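Local atomic coordinates of probable branched-chain-amino-acid aminotransferase (Thermotoga maritima MSB8, PDB entry 3CSW), a protein that probably catalyses the pyridoxal-phosphate-dependent transfer of amino groups between leucine, isoleucine or valine and 2-oxoglutarate. Residues 138-141 against 142-146; 193-196 against 197-201. All coordinates share one frame; numbering follows the deposited sequence.

Contact 1. Residues 138-141 against 142-146. With PLP (pyridoxal-5'-phosphate), chain E.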
ATOM      1  N   LEU A 138      -5.429  -4.378  -7.622  1.00 27.84           N
ATOM      2  CA  LEU A 138      -5.684  -5.583  -6.794  1.00 25.42           C
ATOM      3  C   LEU A 138      -7.118  -5.687  -6.261  1.00 25.84           C
ATOM      4  O   LEU A 138      -7.565  -6.771  -5.892  1.00 22.36           O
ATOM      5  CB  LEU A 138      -4.705  -5.686  -5.623  1.00 23.78           C
ATOM      6  CG  LEU A 138      -3.306  -6.241  -5.901  1.00 27.50           C
ATOM      7  CD1 LEU A 138      -2.418  -6.008  -4.674  1.00 27.29           C
ATOM      8  CD2 LEU A 138      -3.327  -7.710  -6.307  1.00 26.40           C
ATOM      9  N   SER A 139      -7.830  -4.567  -6.245  1.00 27.18           N
ATOM     10  CA  SER A 139      -9.229  -4.504  -5.791  1.00 28.06           C
ATOM     11  C   SER A 139     -10.268  -4.433  -6.923  1.00 29.10           C
ATOM     12  O   SER A 139     -11.397  -4.912  -6.778  1.00 31.22           O
ATOM     13  CB  SER A 139      -9.402  -3.271  -4.893  1.00 26.22           C
ATOM     14  OG  SER A 139      -8.691  -3.404  -3.683  1.00 27.15           O
ATOM     15  N   THR A 140      -9.913  -3.750  -8.011  1.00 26.23           N
ATOM     16  CA  THR A 140     -10.816  -3.562  -9.148  1.00 27.52           C
ATOM     17  C   THR A 140     -10.003  -3.057 -10.345  1.00 28.80           C
ATOM     18  O   THR A 140      -9.135  -2.223 -10.161  1.00 29.41           O
ATOM     19  CB  THR A 140     -11.941  -2.521  -8.842  1.00 28.46           C
ATOM     20  OG1 THR A 140     -12.673  -2.927  -7.684  1.00 27.30           O
ATOM     21  CG2 THR A 140     -12.903  -2.359 -10.017  1.00 23.24           C
ATOM     22  N   PRO A 141     -10.278  -3.572 -11.562  1.00 29.37           N
ATOM     23  CA  PRO A 141      -9.612  -3.022 -12.722  1.00 28.18           C
ATOM     24  C   PRO A 141     -10.025  -1.584 -12.974  1.00 29.35           C
ATOM     25  O   PRO A 141     -11.212  -1.280 -13.041  1.00 28.32           O
ATOM     26  CB  PRO A 141     -10.067  -3.920 -13.886  1.00 29.98           C
ATOM     27  CG  PRO A 141     -10.725  -5.102 -13.273  1.00 32.13           C
ATOM     28  CD  PRO A 141     -11.155  -4.718 -11.894  1.00 29.23           C
ATOM     29  N   PRO A 142      -9.048  -0.677 -13.081  1.00 31.67           N
ATOM     30  CA  PRO A 142      -9.328   0.720 -13.359  1.00 34.00           C
ATOM     31  C   PRO A 142     -10.142   0.959 -14.636  1.00 36.15           C
ATOM     32  O   PRO A 142     -10.906   1.922 -14.691  1.00 39.22           O
ATOM     33  CB  PRO A 142      -7.939   1.324 -13.518  1.00 36.06           C
ATOM     34  CG  PRO A 142      -7.046   0.422 -12.785  1.00 34.87           C
ATOM     35  CD  PRO A 142      -7.610  -0.930 -12.901  1.00 32.49           C
ATOM     36  N   ALA A 143      -9.981   0.095 -15.641  1.00 36.78           N
ATOM     37  CA  ALA A 143     -10.704   0.224 -16.907  1.00 40.14           C
ATOM     38  C   ALA A 143     -12.136  -0.321 -16.873  1.00 40.78           C
ATOM     39  O   ALA A 143     -12.827  -0.242 -17.880  1.00 44.32           O
ATOM     40  CB  ALA A 143      -9.907  -0.446 -18.063  1.00 40.06           C
ATOM     41  N   LEU A 144     -12.590  -0.887 -15.756  1.00 38.16           N
ATOM     42  CA  LEU A 144     -14.011  -1.291 -15.645  1.00 36.71           C
ATOM     43  C   LEU A 144     -14.918  -0.047 -15.452  1.00 37.19           C
ATOM     44  O   LEU A 144     -14.962   0.535 -14.364  1.00 37.40           O
ATOM     45  CB  LEU A 144     -14.222  -2.317 -14.512  1.00 34.87           C
ATOM     46  CG  LEU A 144     -15.668  -2.715 -14.148  1.00 36.02           C
ATOM     47  CD1 LEU A 144     -16.438  -3.291 -15.363  1.00 35.13           C
ATOM     48  CD2 LEU A 144     -15.690  -3.679 -12.975  1.00 32.16           C
ATOM     49  N   LYS A 145     -15.635   0.349 -16.504  1.00 37.18           N
ATOM     50  CA  LYS A 145     -16.576   1.469 -16.430  1.00 36.40           C
ATOM     51  C   LYS A 145     -17.922   0.911 -16.036  1.00 35.81           C
ATOM     52  O   LYS A 145     -18.676   0.432 -16.903  1.00 34.64           O
ATOM     53  CB  LYS A 145     -16.742   2.174 -17.764  1.00 37.42           C
ATOM     54  CG  LYS A 145     -15.730   3.199 -18.099  1.00 44.84           C
ATOM     55  CD  LYS A 145     -16.030   3.825 -19.471  1.00 45.34           C
ATOM     56  CE  LYS A 145     -16.956   5.001 -19.380  1.00 48.55           C
ATOM     57  NZ  LYS A 145     -16.174   6.275 -19.286  1.00 57.16           N
ATOM     58  N   ILE A 146     -18.191   0.956 -14.728  1.00 34.94           N
ATOM     59  CA  ILE A 146     -19.398   0.424 -14.119  1.00 33.38           C
ATOM     60  C   ILE A 146     -20.034   1.554 -13.261  1.00 33.12           C
ATOM     61  O   ILE A 146     -19.322   2.368 -12.665  1.00 34.46           O
ATOM     62  CB  ILE A 146     -19.130  -0.917 -13.387  1.00 34.24           C
ATOM     63  CG1 ILE A 146     -20.464  -1.614 -13.066  1.00 32.84           C
ATOM     64  CG2 ILE A 146     -18.249  -0.723 -12.119  1.00 29.24           C
ATOM     65  CD1 ILE A 146     -20.358  -3.087 -12.814  1.00 32.18           C
TER
HETATM   66  N1  PLP E 300     -11.788   9.093 -16.428  1.00 37.69           N
HETATM   67  C2  PLP E 300     -12.983   8.619 -15.895  1.00 44.18           C
HETATM   68  C2A PLP E 300     -12.967   8.127 -14.481  1.00 37.75           C
HETATM   69  C3  PLP E 300     -14.155   8.619 -16.683  1.00 50.38           C
HETATM   70  O3  PLP E 300     -15.364   8.236 -16.151  1.00 51.69           O
HETATM   71  C4  PLP E 300     -14.102   9.100 -18.013  1.00 53.30           C
HETATM   72  C4A PLP E 300     -15.349   9.171 -18.852  1.00 53.47           C
HETATM   73  O4A PLP E 300     -16.122  10.141 -18.739  1.00 64.86           O
HETATM   74  C5  PLP E 300     -12.885   9.580 -18.526  1.00 43.80           C
HETATM   75  C6  PLP E 300     -11.740   9.559 -17.727  1.00 36.73           C
HETATM   76  C5A PLP E 300     -12.818  10.310 -19.848  1.00 42.16           C
HETATM   77  O4P PLP E 300     -12.750   9.381 -20.921  1.00 44.26           O
HETATM   78  P   PLP E 300     -13.260   9.741 -22.428  1.00 42.88           P
HETATM   79  O1P PLP E 300     -13.342   8.451 -23.269  1.00 40.80           O
HETATM   80  O2P PLP E 300     -12.289  10.693 -23.066  1.00 35.11           O
HETATM   81  O3P PLP E 300     -14.628  10.387 -22.252  1.00 42.59           O

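Contact 2. Residues 193-196 against 197-201. With PLP (pyridoxal-5'-phosphate), chain E.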
ATOM      1  N   PRO A 193      -0.476  11.116 -17.080  1.00 27.98           N
ATOM      2  CA  PRO A 193      -0.346   9.800 -16.462  1.00 28.80           C
ATOM      3  C   PRO A 193      -0.428   8.621 -17.454  1.00 28.80           C
ATOM      4  O   PRO A 193      -1.320   8.571 -18.314  1.00 27.60           O
ATOM      5  CB  PRO A 193      -1.504   9.770 -15.456  1.00 27.04           C
ATOM      6  CG  PRO A 193      -1.640  11.234 -15.037  1.00 26.56           C
ATOM      7  CD  PRO A 193      -1.427  11.973 -16.344  1.00 26.79           C
ATOM      8  N   SER A 194       0.519   7.706 -17.309  1.00 30.87           N
ATOM      9  CA  SER A 194       0.558   6.453 -18.041  1.00 30.31           C
ATOM     10  C   SER A 194      -0.612   5.574 -17.615  1.00 32.26           C
ATOM     11  O   SER A 194      -1.141   5.730 -16.515  1.00 31.62           O
ATOM     12  CB  SER A 194       1.869   5.751 -17.732  1.00 29.84           C
ATOM     13  OG  SER A 194       2.067   5.680 -16.327  1.00 31.84           O
ATOM     14  N   LEU A 195      -1.023   4.658 -18.494  1.00 31.00           N
ATOM     15  CA  LEU A 195      -2.104   3.721 -18.171  1.00 32.94           C
ATOM     16  C   LEU A 195      -1.766   2.854 -16.955  1.00 32.61           C
ATOM     17  O   LEU A 195      -2.668   2.450 -16.225  1.00 36.89           O
ATOM     18  CB  LEU A 195      -2.459   2.830 -19.374  1.00 31.34           C
ATOM     19  CG  LEU A 195      -2.919   3.590 -20.621  1.00 32.24           C
ATOM     20  CD1 LEU A 195      -3.141   2.586 -21.757  1.00 33.68           C
ATOM     21  CD2 LEU A 195      -4.173   4.453 -20.391  1.00 30.13           C
ATOM     22  N   ASP A 196      -0.481   2.600 -16.737  1.00 32.12           N
ATOM     23  CA  ASP A 196       0.014   1.833 -15.581  1.00 35.68           C
ATOM     24  C   ASP A 196      -0.090   2.570 -14.269  1.00 33.63           C
ATOM     25  O   ASP A 196       0.150   1.975 -13.243  1.00 36.65           O
ATOM     26  CB  ASP A 196       1.498   1.480 -15.750  1.00 39.12           C
ATOM     27  CG  ASP A 196       1.732   0.383 -16.740  1.00 55.68           C
ATOM     28  OD1 ASP A 196       0.750  -0.271 -17.178  1.00 73.19           O
ATOM     29  OD2 ASP A 196       2.920   0.163 -17.079  1.00 74.94           O
ATOM     30  N   SER A 197      -0.401   3.864 -14.302  1.00 32.36           N
ATOM     31  CA  SER A 197      -0.657   4.628 -13.096  1.00 31.28           C
ATOM     32  C   SER A 197      -1.969   4.163 -12.466  1.00 31.20           C
ATOM     33  O   SER A 197      -2.180   4.323 -11.265  1.00 32.90           O
ATOM     34  CB  SER A 197      -0.741   6.117 -13.407  1.00 32.15           C
ATOM     35  OG  SER A 197       0.488   6.618 -13.886  1.00 30.39           O
ATOM     36  N   GLY A 198      -2.832   3.569 -13.287  1.00 31.17           N
ATOM     37  CA  GLY A 198      -4.057   2.943 -12.821  1.00 29.96           C
ATOM     38  C   GLY A 198      -5.253   3.761 -13.214  1.00 30.43           C
ATOM     39  O   GLY A 198      -6.071   4.138 -12.371  1.00 33.95           O
ATOM     40  N   ILE A 199      -5.368   4.019 -14.506  1.00 31.33           N
ATOM     41  CA  ILE A 199      -6.365   4.941 -15.015  1.00 32.26           C
ATOM     42  C   ILE A 199      -7.189   4.338 -16.144  1.00 33.08           C
ATOM     43  O   ILE A 199      -6.848   3.296 -16.679  1.00 32.64           O
ATOM     44  CB  ILE A 199      -5.683   6.281 -15.501  1.00 31.38           C
ATOM     45  CG1 ILE A 199      -4.801   6.034 -16.728  1.00 33.57           C
ATOM     46  CG2 ILE A 199      -4.876   6.892 -14.356  1.00 26.89           C
ATOM     47  CD1 ILE A 199      -4.344   7.255 -17.474  1.00 30.17           C
ATOM     48  N   LEU A 200      -8.276   5.031 -16.486  1.00 35.92           N
ATOM     49  CA  LEU A 200      -9.089   4.741 -17.658  1.00 35.09           C
ATOM     50  C   LEU A 200      -8.428   5.341 -18.914  1.00 33.58           C
ATOM     51  O   LEU A 200      -7.970   6.477 -18.891  1.00 32.71           O
ATOM     52  CB  LEU A 200     -10.449   5.362 -17.458  1.00 35.57           C
ATOM     53  CG  LEU A 200     -11.567   4.878 -18.341  1.00 43.42           C
ATOM     54  CD1 LEU A 200     -11.864   3.428 -18.066  1.00 43.97           C
ATOM     55  CD2 LEU A 200     -12.773   5.726 -18.063  1.00 50.25           C
ATOM     56  N   ASP A 201      -8.349   4.551 -19.984  1.00 33.89           N
ATOM     57  CA  ASP A 201      -7.762   4.981 -21.267  1.00 34.59           C
ATOM     58  C   ASP A 201      -8.809   5.766 -22.061  1.00 34.09           C
ATOM     59  O   ASP A 201      -9.454   5.245 -22.968  1.00 32.22           O
ATOM     60  CB  ASP A 201      -7.230   3.782 -22.093  1.00 33.23           C
ATOM     61  CG  ASP A 201      -8.256   2.643 -22.230  1.00 40.36           C
ATOM     62  OD1 ASP A 201      -9.127   2.479 -21.333  1.00 39.22           O
ATOM     63  OD2 ASP A 201      -8.187   1.903 -23.233  1.00 43.30           O
TER
HETATM   64  N1  PLP E 300     -11.788   9.093 -16.428  1.00 37.69           N
HETATM   65  C2  PLP E 300     -12.983   8.619 -15.895  1.00 44.18           C
HETATM   66  C2A PLP E 300     -12.967   8.127 -14.481  1.00 37.75           C
HETATM   67  C3  PLP E 300     -14.155   8.619 -16.683  1.00 50.38           C
HETATM   68  O3  PLP E 300     -15.364   8.236 -16.151  1.00 51.69           O
HETATM   69  C4  PLP E 300     -14.102   9.100 -18.013  1.00 53.30           C
HETATM   70  C4A PLP E 300     -15.349   9.171 -18.852  1.00 53.47           C
HETATM   71  O4A PLP E 300     -16.122  10.141 -18.739  1.00 64.86           O
HETATM   72  C5  PLP E 300     -12.885   9.580 -18.526  1.00 43.80           C
HETATM   73  C6  PLP E 300     -11.740   9.559 -17.727  1.00 36.73           C
HETATM   74  C5A PLP E 300     -12.818  10.310 -19.848  1.00 42.16           C
HETATM   75  O4P PLP E 300     -12.750   9.381 -20.921  1.00 44.26           O
HETATM   76  P   PLP E 300     -13.260   9.741 -22.428  1.00 42.88           P
HETATM   77  O1P PLP E 300     -13.342   8.451 -23.269  1.00 40.80           O
HETATM   78  O2P PLP E 300     -12.289  10.693 -23.066  1.00 35.11           O
HETATM   79  O3P PLP E 300     -14.628  10.387 -22.252  1.00 42.59           O
HETATM   80  O   HOH W   1      -5.292   1.121 -16.435  1.00 44.58           O

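Contact 1. Residues 138-141 against 142-146
Pro141 and Pro142 are joined by a flat trans peptide, with Pro142 CD at its edge, bonded to the nitrogen. On one face stands Pro141 CB, 3.5 Å from Pro142 N; on the opposite face lies Thr140 O, 3.3 Å from that same nitrogen, which as a proline nitrogen has no hydrogen to give. The backbone then reverses in a type I beta turn from Pro141 to Leu144. Leu144 N donates to Pro141 O over 3.1 Å and nearly straight (162°), approaching well above the carbonyl plane on the face that also carries Pro141 CB. Proline suits the second position of such a turn because its ring fixes phi near the required value, and small Ala143 follows easily. Leu144 CG, anti to its own nitrogen (chi1 173°) and beside the carbonyl carbon, carries CD2 to 4.3 Å from Thr140 CG2, a loose apolar contact. Arg149 reinforces the bend by hydrogen-bonding through NH1 to the oxygens of Pro141 and Leu144. Thr140 OG1, bonded to Ser139 O, is also hydrogen-bonded to OG1 of Thr150 of the second subunit.

Beyond the turn, Lys145 has an extended chi2 but bends at chi3 and chi4, bringing NZ above the plane of the pyridine ring, on one face, at the aldehyde carbon, 3.0 Å from PLP C4A. No covalent link exists here. As in related enzymes this lysine probably carries the cofactor as an internal aldimine, so the turn would present the Schiff-base lysine to the active site of a class IV aminotransferase.

Contact 2. Residues 193-196 against 197-201
Ser194 and Ser197 face each other across a tight bend, their OG atoms 3.1 Å apart. They arrive there by different rotations: Ser194 OG sits between its backbone N and carbonyl carbon (chi1 51°), whereas Ser197 OG lies anti to its carbonyl carbon. Short polar side chains suit this place, where Ser197 N also donates to Ser194 O at 3.0 Å. One residue on, Gly198 N repeats the pattern with Leu195 O, giving two overlapping turns. Gly198 has positive phi (108°), at which a CB would jam against the preceding carbonyl oxygen. Leu195 O takes a second bond from a water that also donates to Ile199 O, pinning the exit of the bend.

These turns open the connection from strand 189-193 to helix 203-214, whose first residues, Ile203 and Thr204, hydrogen-bond PLP. Ile199 carries CG1 in the cramped rotamer (chi1 67°), which folds CD1 back under the bend to 3.4 Å from Pro193 O, while CG1 meets Leu195 CD2 at 4.0 Å. A serine for Ile199 loses the CG1-CD1 branch and would probably open a gap against Leu195 CD2 and Pro193. Leu195 CD2 also rests on Asp201 CB (3.6 Å), while the carboxylate of Asp201 turns away to a salt bridge with Arg65. Leu200 projects the other way and lays CD2 against a face of the cofactor ring, 3.5 Å from PLP C3.

In the fold
Contact 1 closes before contact 2 opens along the chain, yet their centres lie only 11 Å apart, on the same side of the chain's centre. The first belongs to the loop between strand 125-129 and helix 150-156, the second to the loop between strand 189-193 and helix 203-214. They pack directly: Pro142 CB is 3.6 Å from Gly198 O, and Lys145 NZ is 3.7 Å from Leu200 CD2. Lysine and leucine thus approach the same face of PLP, one at its aldehyde and one at its ring. Two loops distant in sequence therefore build one wall of the cofactor pocket, while contact 1 additionally reaches the second subunit.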